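Local coordinates for archease, possible chaperone (Thermotoga maritima, PDB 1J5U), which binds calcium and probably activates the tRNA-splicing ligase RtcB by promoting its guanylylation, with a possible further role as a chaperone, at residues N30-L35 and Y60-T65; E34-A39 and F70-D75; N41-E46 and W84-I89; E47-D52 and L78-G83. One frame throughout, in Å; residues are numbered along the deposited sequence.

Contact 1: residues N30-L35 and Y60-T65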
# COMPACT_ATOMS: atom_id res chain seq x y z
N ASN A 30 -5.57 -2.85 -14.90
CA ASN A 30 -6.54 -3.74 -15.54
C ASN A 30 -6.94 -4.90 -14.65
O ASN A 30 -7.74 -5.74 -15.04
CB ASN A 30 -5.97 -4.30 -16.87
CG ASN A 30 -5.74 -3.21 -17.93
OD1 ASN A 30 -4.70 -3.19 -18.59
ND2 ASN A 30 -6.72 -2.31 -18.09
N SER A 31 -6.39 -4.97 -13.44
CA SER A 31 -6.69 -6.10 -12.56
C SER A 31 -6.35 -5.78 -11.12
O SER A 31 -5.67 -4.80 -10.85
CB SER A 31 -5.84 -7.31 -12.98
OG SER A 31 -4.49 -7.09 -12.61
N TYR A 32 -6.83 -6.63 -10.23
CA TYR A 32 -6.61 -6.51 -8.80
C TYR A 32 -5.12 -6.54 -8.49
O TYR A 32 -4.64 -5.79 -7.65
CB TYR A 32 -7.32 -7.66 -8.07
CG TYR A 32 -7.03 -7.72 -6.59
CD1 TYR A 32 -7.65 -6.86 -5.69
CD2 TYR A 32 -6.14 -8.66 -6.10
CE1 TYR A 32 -7.39 -6.93 -4.33
CE2 TYR A 32 -5.87 -8.74 -4.73
CZ TYR A 32 -6.49 -7.87 -3.85
OH TYR A 32 -6.21 -7.95 -2.51
N GLU A 33 -4.40 -7.41 -9.18
CA GLU A 33 -2.96 -7.52 -8.98
C GLU A 33 -2.26 -6.21 -9.34
O GLU A 33 -1.33 -5.79 -8.63
CB GLU A 33 -2.40 -8.65 -9.84
CG GLU A 33 -0.92 -8.85 -9.65
CD GLU A 33 -0.38 -10.05 -10.44
OE1 GLU A 33 -1.19 -10.81 -10.99
OE2 GLU A 33 0.85 -10.21 -10.50
N GLU A 34 -2.69 -5.55 -10.41
CA GLU A 34 -2.05 -4.30 -10.81
C GLU A 34 -2.37 -3.17 -9.82
O GLU A 34 -1.57 -2.26 -9.66
CB GLU A 34 -2.46 -3.89 -12.24
CG GLU A 34 -1.89 -4.82 -13.30
CD GLU A 34 -2.05 -4.26 -14.71
OE1 GLU A 34 -2.79 -3.27 -14.92
OE2 GLU A 34 -1.44 -4.83 -15.62
N LEU A 35 -3.52 -3.23 -9.16
CA LEU A 35 -3.82 -2.23 -8.16
C LEU A 35 -2.86 -2.43 -6.99
O LEU A 35 -2.40 -1.47 -6.39
CB LEU A 35 -5.26 -2.33 -7.67
CG LEU A 35 -6.29 -2.04 -8.78
CD1 LEU A 35 -7.65 -1.99 -8.16
CD2 LEU A 35 -5.97 -0.69 -9.47
N TYR A 60 -0.26 -14.16 -0.21
CA TYR A 60 -1.48 -13.44 0.12
C TYR A 60 -2.57 -14.00 -0.77
O TYR A 60 -2.32 -14.41 -1.90
CB TYR A 60 -1.31 -11.94 -0.17
CG TYR A 60 -0.30 -11.29 0.71
CD1 TYR A 60 -0.64 -10.85 1.98
CD2 TYR A 60 1.01 -11.12 0.27
CE1 TYR A 60 0.29 -10.26 2.80
CE2 TYR A 60 1.96 -10.52 1.10
CZ TYR A 60 1.59 -10.10 2.36
OH TYR A 60 2.52 -9.53 3.19
N PRO A 61 -3.81 -14.05 -0.25
CA PRO A 61 -4.90 -14.57 -1.07
C PRO A 61 -5.25 -13.62 -2.21
O PRO A 61 -5.30 -12.39 -2.03
CB PRO A 61 -6.03 -14.72 -0.06
CG PRO A 61 -5.74 -13.61 0.93
CD PRO A 61 -4.25 -13.76 1.12
N LEU A 62 -5.48 -14.18 -3.39
CA LEU A 62 -5.85 -13.36 -4.53
C LEU A 62 -7.38 -13.30 -4.48
O LEU A 62 -8.07 -14.11 -5.10
CB LEU A 62 -5.36 -14.00 -5.84
CG LEU A 62 -5.65 -13.27 -7.16
CD1 LEU A 62 -5.29 -11.83 -7.07
CD2 LEU A 62 -4.85 -13.93 -8.28
N GLU A 63 -7.88 -12.37 -3.69
CA GLU A 63 -9.32 -12.16 -3.52
C GLU A 63 -9.57 -10.71 -3.92
O GLU A 63 -9.14 -9.79 -3.23
CB GLU A 63 -9.67 -12.38 -2.06
CG GLU A 63 -11.12 -12.21 -1.71
CD GLU A 63 -11.32 -12.25 -0.21
OE1 GLU A 63 -10.76 -13.18 0.41
OE2 GLU A 63 -12.02 -11.35 0.34
N GLU A 64 -10.28 -10.50 -5.02
CA GLU A 64 -10.51 -9.15 -5.49
C GLU A 64 -11.56 -8.34 -4.74
O GLU A 64 -12.59 -7.94 -5.28
CB GLU A 64 -10.78 -9.23 -7.00
CG GLU A 64 -9.57 -9.89 -7.69
CD GLU A 64 -9.89 -10.68 -8.95
OE1 GLU A 64 -10.47 -11.79 -8.84
OE2 GLU A 64 -9.56 -10.19 -10.05
N THR A 65 -11.27 -8.08 -3.46
CA THR A 65 -12.17 -7.33 -2.60
C THR A 65 -11.38 -6.23 -1.88
O THR A 65 -10.16 -6.33 -1.71
CB THR A 65 -12.80 -8.21 -1.51
OG1 THR A 65 -11.77 -8.61 -0.59
CG2 THR A 65 -13.47 -9.45 -2.13
O HOH W 1 -4.36 -9.80 -1.74

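Contact 2: residues E34-A39 and F70-D75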
# COMPACT_ATOMS: atom_id res chain seq x y z
N GLU A 34 -2.69 -5.55 -10.41
CA GLU A 34 -2.05 -4.30 -10.81
C GLU A 34 -2.37 -3.17 -9.82
O GLU A 34 -1.57 -2.26 -9.66
CB GLU A 34 -2.46 -3.89 -12.24
CG GLU A 34 -1.89 -4.82 -13.30
CD GLU A 34 -2.05 -4.26 -14.71
OE1 GLU A 34 -2.79 -3.27 -14.92
OE2 GLU A 34 -1.44 -4.83 -15.62
N LEU A 35 -3.52 -3.23 -9.16
CA LEU A 35 -3.82 -2.23 -8.16
C LEU A 35 -2.86 -2.43 -6.99
O LEU A 35 -2.40 -1.47 -6.39
CB LEU A 35 -5.26 -2.33 -7.67
CG LEU A 35 -6.29 -2.04 -8.78
CD1 LEU A 35 -7.65 -1.99 -8.16
CD2 LEU A 35 -5.97 -0.69 -9.47
N LEU A 36 -2.56 -3.69 -6.66
CA LEU A 36 -1.61 -3.95 -5.57
C LEU A 36 -0.21 -3.50 -5.98
O LEU A 36 0.56 -3.05 -5.15
CB LEU A 36 -1.58 -5.44 -5.18
CG LEU A 36 -2.74 -5.91 -4.27
CD1 LEU A 36 -2.71 -7.44 -4.16
CD2 LEU A 36 -2.60 -5.28 -2.89
N GLU A 37 0.13 -3.64 -7.26
CA GLU A 37 1.44 -3.21 -7.75
C GLU A 37 1.50 -1.68 -7.55
O GLU A 37 2.53 -1.14 -7.17
CB GLU A 37 1.62 -3.54 -9.24
CG GLU A 37 1.88 -5.04 -9.56
CD GLU A 37 1.64 -5.40 -11.04
OE1 GLU A 37 1.99 -4.59 -11.91
OE2 GLU A 37 1.11 -6.49 -11.34
N GLU A 38 0.39 -0.99 -7.83
CA GLU A 38 0.36 0.46 -7.65
C GLU A 38 0.42 0.85 -6.15
O GLU A 38 1.02 1.86 -5.79
CB GLU A 38 -0.87 1.04 -8.34
CG GLU A 38 -0.70 1.14 -9.88
CD GLU A 38 0.56 1.91 -10.27
OE1 GLU A 38 0.95 2.81 -9.50
OE2 GLU A 38 1.16 1.62 -11.33
N ALA A 39 -0.20 0.05 -5.28
CA ALA A 39 -0.13 0.34 -3.83
C ALA A 39 1.34 0.20 -3.44
O ALA A 39 1.88 1.01 -2.67
CB ALA A 39 -0.99 -0.66 -3.03
N PHE A 70 -7.06 -4.19 1.63
CA PHE A 70 -6.76 -3.53 2.90
C PHE A 70 -5.82 -4.39 3.76
O PHE A 70 -4.79 -3.91 4.23
CB PHE A 70 -8.09 -3.25 3.65
CG PHE A 70 -7.93 -2.64 5.01
CD1 PHE A 70 -7.68 -3.45 6.14
CD2 PHE A 70 -8.03 -1.26 5.18
CE1 PHE A 70 -7.53 -2.88 7.42
CE2 PHE A 70 -7.88 -0.67 6.45
CZ PHE A 70 -7.63 -1.48 7.58
N ASP A 71 -6.17 -5.67 3.96
CA ASP A 71 -5.32 -6.56 4.73
C ASP A 71 -3.94 -6.73 4.13
O ASP A 71 -2.95 -6.79 4.84
CB ASP A 71 -5.94 -7.97 4.83
CG ASP A 71 -7.19 -7.99 5.66
OD1 ASP A 71 -7.41 -7.01 6.39
OD2 ASP A 71 -7.93 -8.99 5.60
N THR A 72 -3.87 -6.84 2.82
CA THR A 72 -2.59 -7.04 2.15
C THR A 72 -1.66 -5.83 2.25
O THR A 72 -0.50 -5.94 2.62
CB THR A 72 -2.80 -7.38 0.66
OG1 THR A 72 -3.56 -8.59 0.57
CG2 THR A 72 -1.47 -7.57 -0.06
N VAL A 73 -2.18 -4.66 1.89
CA VAL A 73 -1.33 -3.48 1.92
C VAL A 73 -0.92 -3.16 3.38
O VAL A 73 0.20 -2.76 3.63
CB VAL A 73 -2.08 -2.27 1.25
CG1 VAL A 73 -1.29 -0.99 1.42
CG2 VAL A 73 -2.33 -2.57 -0.25
N ASN A 74 -1.83 -3.34 4.33
CA ASN A 74 -1.43 -3.04 5.70
C ASN A 74 -0.42 -4.04 6.22
O ASN A 74 0.38 -3.71 7.08
CB ASN A 74 -2.64 -2.93 6.62
CG ASN A 74 -3.29 -1.55 6.53
OD1 ASN A 74 -2.59 -0.54 6.60
ND2 ASN A 74 -4.60 -1.50 6.35
N ASP A 75 -0.45 -5.25 5.69
CA ASP A 75 0.55 -6.21 6.13
C ASP A 75 1.90 -5.77 5.56
O ASP A 75 2.91 -5.91 6.22
CB ASP A 75 0.23 -7.63 5.68
CG ASP A 75 1.19 -8.63 6.30
OD1 ASP A 75 2.05 -9.19 5.59
OD2 ASP A 75 1.11 -8.79 7.52

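Contact 3: residues N41-E46 and W84-I89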
# COMPACT_ATOMS: atom_id res chain seq x y z
N ASN A 41 3.99 0.61 -5.42
CA ASN A 41 4.70 1.77 -5.96
C ASN A 41 4.55 3.00 -5.05
O ASN A 41 5.53 3.70 -4.81
CB ASN A 41 4.19 2.11 -7.38
CG ASN A 41 4.57 1.05 -8.39
OD1 ASN A 41 5.45 0.23 -8.14
ND2 ASN A 41 3.92 1.07 -9.56
N ILE A 42 3.35 3.24 -4.55
CA ILE A 42 3.09 4.37 -3.67
C ILE A 42 3.92 4.30 -2.39
O ILE A 42 4.56 5.28 -2.00
CB ILE A 42 1.57 4.46 -3.30
CG1 ILE A 42 0.74 4.85 -4.53
CG2 ILE A 42 1.36 5.47 -2.15
CD1 ILE A 42 -0.77 4.86 -4.29
N LEU A 43 3.91 3.12 -1.74
CA LEU A 43 4.67 2.91 -0.50
C LEU A 43 6.17 3.19 -0.67
O LEU A 43 6.78 3.90 0.16
CB LEU A 43 4.44 1.46 0.02
CG LEU A 43 3.02 1.11 0.50
CD1 LEU A 43 2.99 -0.36 0.96
CD2 LEU A 43 2.60 2.03 1.67
N LEU A 44 6.77 2.66 -1.73
CA LEU A 44 8.20 2.85 -2.01
C LEU A 44 8.54 4.31 -2.34
O LEU A 44 9.55 4.86 -1.86
CB LEU A 44 8.61 1.99 -3.20
CG LEU A 44 8.45 0.47 -3.00
CD1 LEU A 44 8.83 -0.27 -4.27
CD2 LEU A 44 9.33 0.05 -1.85
N GLU A 45 7.71 4.92 -3.16
CA GLU A 45 7.91 6.30 -3.58
C GLU A 45 7.68 7.29 -2.45
O GLU A 45 8.52 8.16 -2.19
CB GLU A 45 6.98 6.60 -4.75
CG GLU A 45 6.73 8.09 -5.01
CD GLU A 45 5.54 8.30 -5.95
OE1 GLU A 45 5.56 7.73 -7.06
OE2 GLU A 45 4.59 9.02 -5.56
N GLU A 46 6.55 7.15 -1.76
CA GLU A 46 6.19 8.05 -0.68
C GLU A 46 7.19 7.99 0.47
O GLU A 46 7.56 9.02 1.07
CB GLU A 46 4.77 7.71 -0.20
CG GLU A 46 4.21 8.58 0.89
CD GLU A 46 4.21 10.04 0.53
OE1 GLU A 46 3.90 10.39 -0.63
OE2 GLU A 46 4.52 10.85 1.42
N TRP A 84 11.36 -4.62 5.82
CA TRP A 84 11.14 -5.29 4.53
C TRP A 84 10.09 -4.57 3.64
O TRP A 84 8.98 -4.32 4.07
CB TRP A 84 10.68 -6.74 4.77
CG TRP A 84 11.69 -7.63 5.48
CD1 TRP A 84 11.79 -7.87 6.81
CD2 TRP A 84 12.77 -8.34 4.87
NE1 TRP A 84 12.86 -8.69 7.08
CE2 TRP A 84 13.48 -8.99 5.90
CE3 TRP A 84 13.20 -8.49 3.54
CZ2 TRP A 84 14.61 -9.78 5.65
CZ3 TRP A 84 14.33 -9.28 3.30
CH2 TRP A 84 15.01 -9.92 4.35
N ALA A 85 10.45 -4.30 2.39
CA ALA A 85 9.53 -3.62 1.48
C ALA A 85 9.05 -4.50 0.32
O ALA A 85 9.82 -5.27 -0.25
CB ALA A 85 10.19 -2.35 0.94
N PRO A 86 7.75 -4.41 -0.01
CA PRO A 86 7.21 -5.21 -1.12
C PRO A 86 7.94 -4.79 -2.41
O PRO A 86 8.11 -3.60 -2.68
CB PRO A 86 5.72 -4.86 -1.12
CG PRO A 86 5.72 -3.41 -0.59
CD PRO A 86 6.70 -3.54 0.57
N TRP A 87 8.36 -5.76 -3.21
CA TRP A 87 9.10 -5.45 -4.42
C TRP A 87 8.50 -6.04 -5.70
O TRP A 87 8.28 -5.32 -6.70
CB TRP A 87 10.56 -5.92 -4.24
CG TRP A 87 11.42 -5.81 -5.47
CD1 TRP A 87 11.70 -4.67 -6.19
CD2 TRP A 87 12.13 -6.87 -6.11
NE1 TRP A 87 12.53 -4.97 -7.24
CE2 TRP A 87 12.81 -6.31 -7.21
CE3 TRP A 87 12.26 -8.24 -5.85
CZ2 TRP A 87 13.61 -7.08 -8.07
CZ3 TRP A 87 13.06 -9.01 -6.70
CH2 TRP A 87 13.73 -8.42 -7.80
N ARG A 88 8.24 -7.34 -5.68
CA ARG A 88 7.65 -8.00 -6.83
C ARG A 88 6.42 -8.79 -6.43
O ARG A 88 6.30 -9.23 -5.29
CB ARG A 88 8.68 -8.92 -7.50
CG ARG A 88 9.77 -8.14 -8.26
CD ARG A 88 9.21 -7.57 -9.57
NE ARG A 88 10.13 -6.66 -10.25
CZ ARG A 88 10.25 -5.36 -9.99
NH1 ARG A 88 9.50 -4.80 -9.05
NH2 ARG A 88 11.11 -4.62 -10.67
N ILE A 89 5.51 -8.96 -7.38
CA ILE A 89 4.28 -9.69 -7.14
C ILE A 89 4.08 -10.68 -8.27
O ILE A 89 4.13 -10.32 -9.46
CB ILE A 89 3.07 -8.74 -7.06
CG1 ILE A 89 3.35 -7.65 -6.02
CG2 ILE A 89 1.81 -9.55 -6.70
CD1 ILE A 89 2.36 -6.48 -6.05

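Contact 4: residues E47-D52 and L78-G83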
# COMPACT_ATOMS: atom_id res chain seq x y z
N GLU A 47 7.66 6.78 0.78
CA GLU A 47 8.63 6.61 1.86
C GLU A 47 10.08 6.77 1.43
O GLU A 47 10.98 6.75 2.27
CB GLU A 47 8.44 5.24 2.52
CG GLU A 47 7.08 5.08 3.19
CD GLU A 47 7.12 4.04 4.28
OE1 GLU A 47 7.99 3.14 4.20
OE2 GLU A 47 6.31 4.10 5.22
N GLY A 48 10.31 6.94 0.14
CA GLY A 48 11.65 7.11 -0.39
C GLY A 48 12.55 5.92 -0.04
O GLY A 48 13.73 6.07 0.27
N ILE A 49 11.96 4.73 -0.10
CA ILE A 49 12.68 3.51 0.23
C ILE A 49 13.76 3.14 -0.77
O ILE A 49 13.54 3.19 -1.98
CB ILE A 49 11.67 2.33 0.39
CG1 ILE A 49 10.80 2.58 1.62
CG2 ILE A 49 12.40 0.98 0.51
CD1 ILE A 49 9.58 1.68 1.75
N VAL A 50 14.93 2.80 -0.26
CA VAL A 50 16.04 2.38 -1.10
C VAL A 50 16.23 0.92 -0.68
O VAL A 50 16.28 0.61 0.51
CB VAL A 50 17.34 3.19 -0.83
CG1 VAL A 50 18.47 2.71 -1.75
CG2 VAL A 50 17.09 4.67 -1.06
N LEU A 51 16.31 0.03 -1.66
CA LEU A 51 16.41 -1.39 -1.36
C LEU A 51 17.79 -2.05 -1.37
O LEU A 51 18.66 -1.68 -2.16
CB LEU A 51 15.51 -2.18 -2.32
CG LEU A 51 14.02 -1.80 -2.38
CD1 LEU A 51 13.34 -2.64 -3.45
CD2 LEU A 51 13.38 -2.04 -1.03
N ASP A 52 17.97 -3.02 -0.49
CA ASP A 52 19.20 -3.81 -0.46
C ASP A 52 18.84 -5.00 -1.36
O ASP A 52 17.77 -5.01 -1.98
CB ASP A 52 19.55 -4.29 0.95
CG ASP A 52 20.48 -3.33 1.69
OD1 ASP A 52 21.37 -2.73 1.04
OD2 ASP A 52 20.35 -3.20 2.93
N LEU A 78 3.38 -3.31 7.78
CA LEU A 78 3.91 -3.96 8.98
C LEU A 78 5.30 -4.47 8.61
O LEU A 78 6.26 -4.25 9.35
CB LEU A 78 3.02 -5.13 9.43
CG LEU A 78 3.48 -5.99 10.62
CD1 LEU A 78 3.71 -5.12 11.89
CD2 LEU A 78 2.43 -7.06 10.91
N GLU A 79 5.42 -5.12 7.46
CA GLU A 79 6.71 -5.62 7.02
C GLU A 79 7.71 -4.48 6.85
O GLU A 79 8.91 -4.63 7.18
CB GLU A 79 6.59 -6.40 5.69
CG GLU A 79 5.99 -7.80 5.86
CD GLU A 79 6.87 -8.70 6.71
OE1 GLU A 79 8.11 -8.51 6.68
OE2 GLU A 79 6.32 -9.59 7.40
N ILE A 80 7.23 -3.35 6.33
CA ILE A 80 8.12 -2.21 6.15
C ILE A 80 8.66 -1.79 7.54
O ILE A 80 9.85 -1.49 7.67
CB ILE A 80 7.41 -1.02 5.45
CG1 ILE A 80 7.32 -1.29 3.94
CG2 ILE A 80 8.21 0.30 5.68
CD1 ILE A 80 6.51 -0.26 3.17
N SER A 81 7.81 -1.79 8.56
CA SER A 81 8.29 -1.42 9.91
C SER A 81 9.30 -2.45 10.41
O SER A 81 10.05 -2.18 11.35
CB SER A 81 7.12 -1.30 10.91
OG SER A 81 6.58 -2.55 11.32
N LYS A 82 9.35 -3.62 9.78
CA LYS A 82 10.29 -4.66 10.19
C LYS A 82 11.52 -4.62 9.31
O LYS A 82 12.40 -5.47 9.41
CB LYS A 82 9.64 -6.05 10.10
CG LYS A 82 8.53 -6.26 11.12
CD LYS A 82 7.92 -7.65 11.03
CE LYS A 82 6.85 -7.85 12.10
NZ LYS A 82 6.24 -9.22 12.01
N GLY A 83 11.59 -3.64 8.42
CA GLY A 83 12.73 -3.53 7.54
C GLY A 83 12.57 -4.23 6.19
O GLY A 83 13.55 -4.39 5.48

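Contact 1: residues N30-L35 and Y60-T65
The Tyr32 ring lies with one face under the backbone of 63-64: Glu63 O stands 3.3 Å from Tyr32 CZ, and Glu64 CA makes a CH-pi contact 4.0 Å from the ring centroid, 24° off the normal. At the ring's edge, near its plane, Leu62 CD1 approaches Tyr32 CD2 to 3.4 Å, and a water sits in plane. The contact joins the first turn of helix 32-47 to the linker between strand 54-61 and helix 66-81 in the archease fold, where inverse gamma turns centred on Leu62 and Glu64 shape the chain passing over the ring. Tyr32 reaches that linker because its CG is anti to the backbone N (chi1 173°). Ser31 is the N-cap, its OG accepting from Glu34 N at 3.2 Å. Across the contact Thr65 caps helix 66-81 through Ala68 N, so two helix starts are brought together here. The Tyr32 side chain also touches Ala68, Phe69 and Phe121. Replacing Tyr32 with alanine would probably leave the Glu63-Glu64 backbone without its aromatic support and the bridging water without one of its anchors. That water lies 2.7 Å from Tyr32 OH and donates to Pro61 O at 2.8 Å.

Contact 2: residues E34-A39 and F70-D75
Thr72 is the first residue of 70-75 to meet the other helix, its CG2 lying 3.8 Å from Leu36 CD2. With CG2 anti to the backbone N (OG1 at chi1 -61°), the methyl is presented to the leucine, while the hydroxyl is hydrogen-bonded to Ala68 O in its own helix. The leucine and threonine side chains meet nearly at a right angle. One residue on, Val73 brings a single branch, CG2, against two partners: it is 3.6 Å from Ala39 CB and 3.8 Å from Leu36 CD2. Leu36 and Val73 run alongside each other, pointing opposite ways, whereas the alanine offers just its methyl group, where the backbones come nearest, 7.0 Å from Ala39 CA to Val73 CA. This is the packing of two near-parallel helices in the core of the domain; the axes of 34-39 and 70-75 are 30° apart and approach to 10.8 Å. Phe69 and Trp76 also touch Leu36, Phe69 reaches Ala39 too, and Leu114 of strand 113-124 touches Val73. No hydrogen bond crosses between the segments. The groups that touch are methyls, so the fit probably rests on shape and hydrophobic burial rather than on directional bonds.

Contact 3: residues N41-E46 and W84-I89
Leu44 sets its two methyl branches over consecutive residues of strand 84-92. CD2 meets the methyl group of Ala85, 3.8 Å from its CB, and CD1 lies 3.8 Å from Pro86 O, with CD2 nearly as close to the same oxygen. The branches reach these positions because CG is anti to the carbonyl carbon (chi1 -62°), which brings the end of the side chain nearer the strand than its first bond would suggest. Ala85 points its CB toward the helix and meets the leucine methyl to methyl. Leu43, the preceding helix residue, also points toward the strand but makes a looser contact, its CD1 standing 4.4 Å from Pro86 CG. The contact thus seats helix 32-47 against the antiparallel sheet that contains strand 84-92. The directions of 41-46 and 84-89 differ by 131°, with 8.7 Å between their axes, and a classic beta bulge follows in the strand, where Trp87 and Arg88 both face Thr99. Beyond these partners, Trp76 of helix 66-81 packs on both Leu43 and Pro86, and Ile49 on both Leu44 and Ala85. With alanine at Leu44, a gap would probably open over Ala85 and Pro86 O would lose its hydrocarbon cover. That oxygen is buried by the contact and has no hydrogen-bond partner in the model; the leucine methyls lie against it but can offer it no hydrogen bond.

Contact 4: residues E47-D52 and L78-G83
Apolar packing joins Ile49 and Ile80 through the ends of their side chains: Ile49 CD1 lies 3.9 Å from Ile80 CD1, and the two chains pass at a slant. Each isoleucine has CG1 anti to its carbonyl carbon (chi1 -67° for Ile49, -78° for Ile80), which turns the terminal methyl toward the other isoleucine. Leu44 and Ala85 touch Ile49 as well, while Leu43 packs on Ile80, so the pair adjoins the leucines of helix 32-47. A polar group meets the same isoleucine: Glu47, extended beyond CG, places OE1 3.2 Å from Ile80 CG2 and 3.8 Å from Ile80 CD1. This oxygen is buried by the contact and has no hydrogen-bond partner in the model; Lys106 offers at most a long, weak ion pair. The other carboxylate oxygen, OE2, accepts a hydrogen bond from Ile111 N, which ties the glutamate to a loop. The contact brings together the C-terminal ends of two helices, each closed by a Schellman motif in which glycine adopts positive phi: Gly48 after helix 32-47 and Gly83 after helix 66-81. Among hydrogen bonds within 78-83, Gly83 N to Ile80 O at 2.9 Å is one of the two that define the second motif. Separate from it is a side-chain bond in the last turn, in which Ser81 OG donates to Leu78 O at 2.6 Å, in the carbonyl plane and on a lone pair.

Helix 32-47 supplies all or most of the first segment of contacts 1, 2 and 3, and contact 4 begins where it ends. Contacts 1 and 2, centred 8 Å apart, are tied by a probable hydrogen bond of 2.5 Å between Tyr60 OH and Asp75 OD1. Ile89 of contact 3 packs against Leu36 and Glu37 of contact 2. Contacts 3 and 4 are joined by probable backbone bonds, Trp84 N to Glu79 O at 2.8 Å, which completes the Schellman pair at Gly83, and Ile49 N to Leu44 O at 3.0 Å. The calcium, bound by His19, Asp22, Asp135 and Thr136, lies about 13 Å from the Glu47 side chain and about 14 Å from that of Leu43; contact 1 is remote from it.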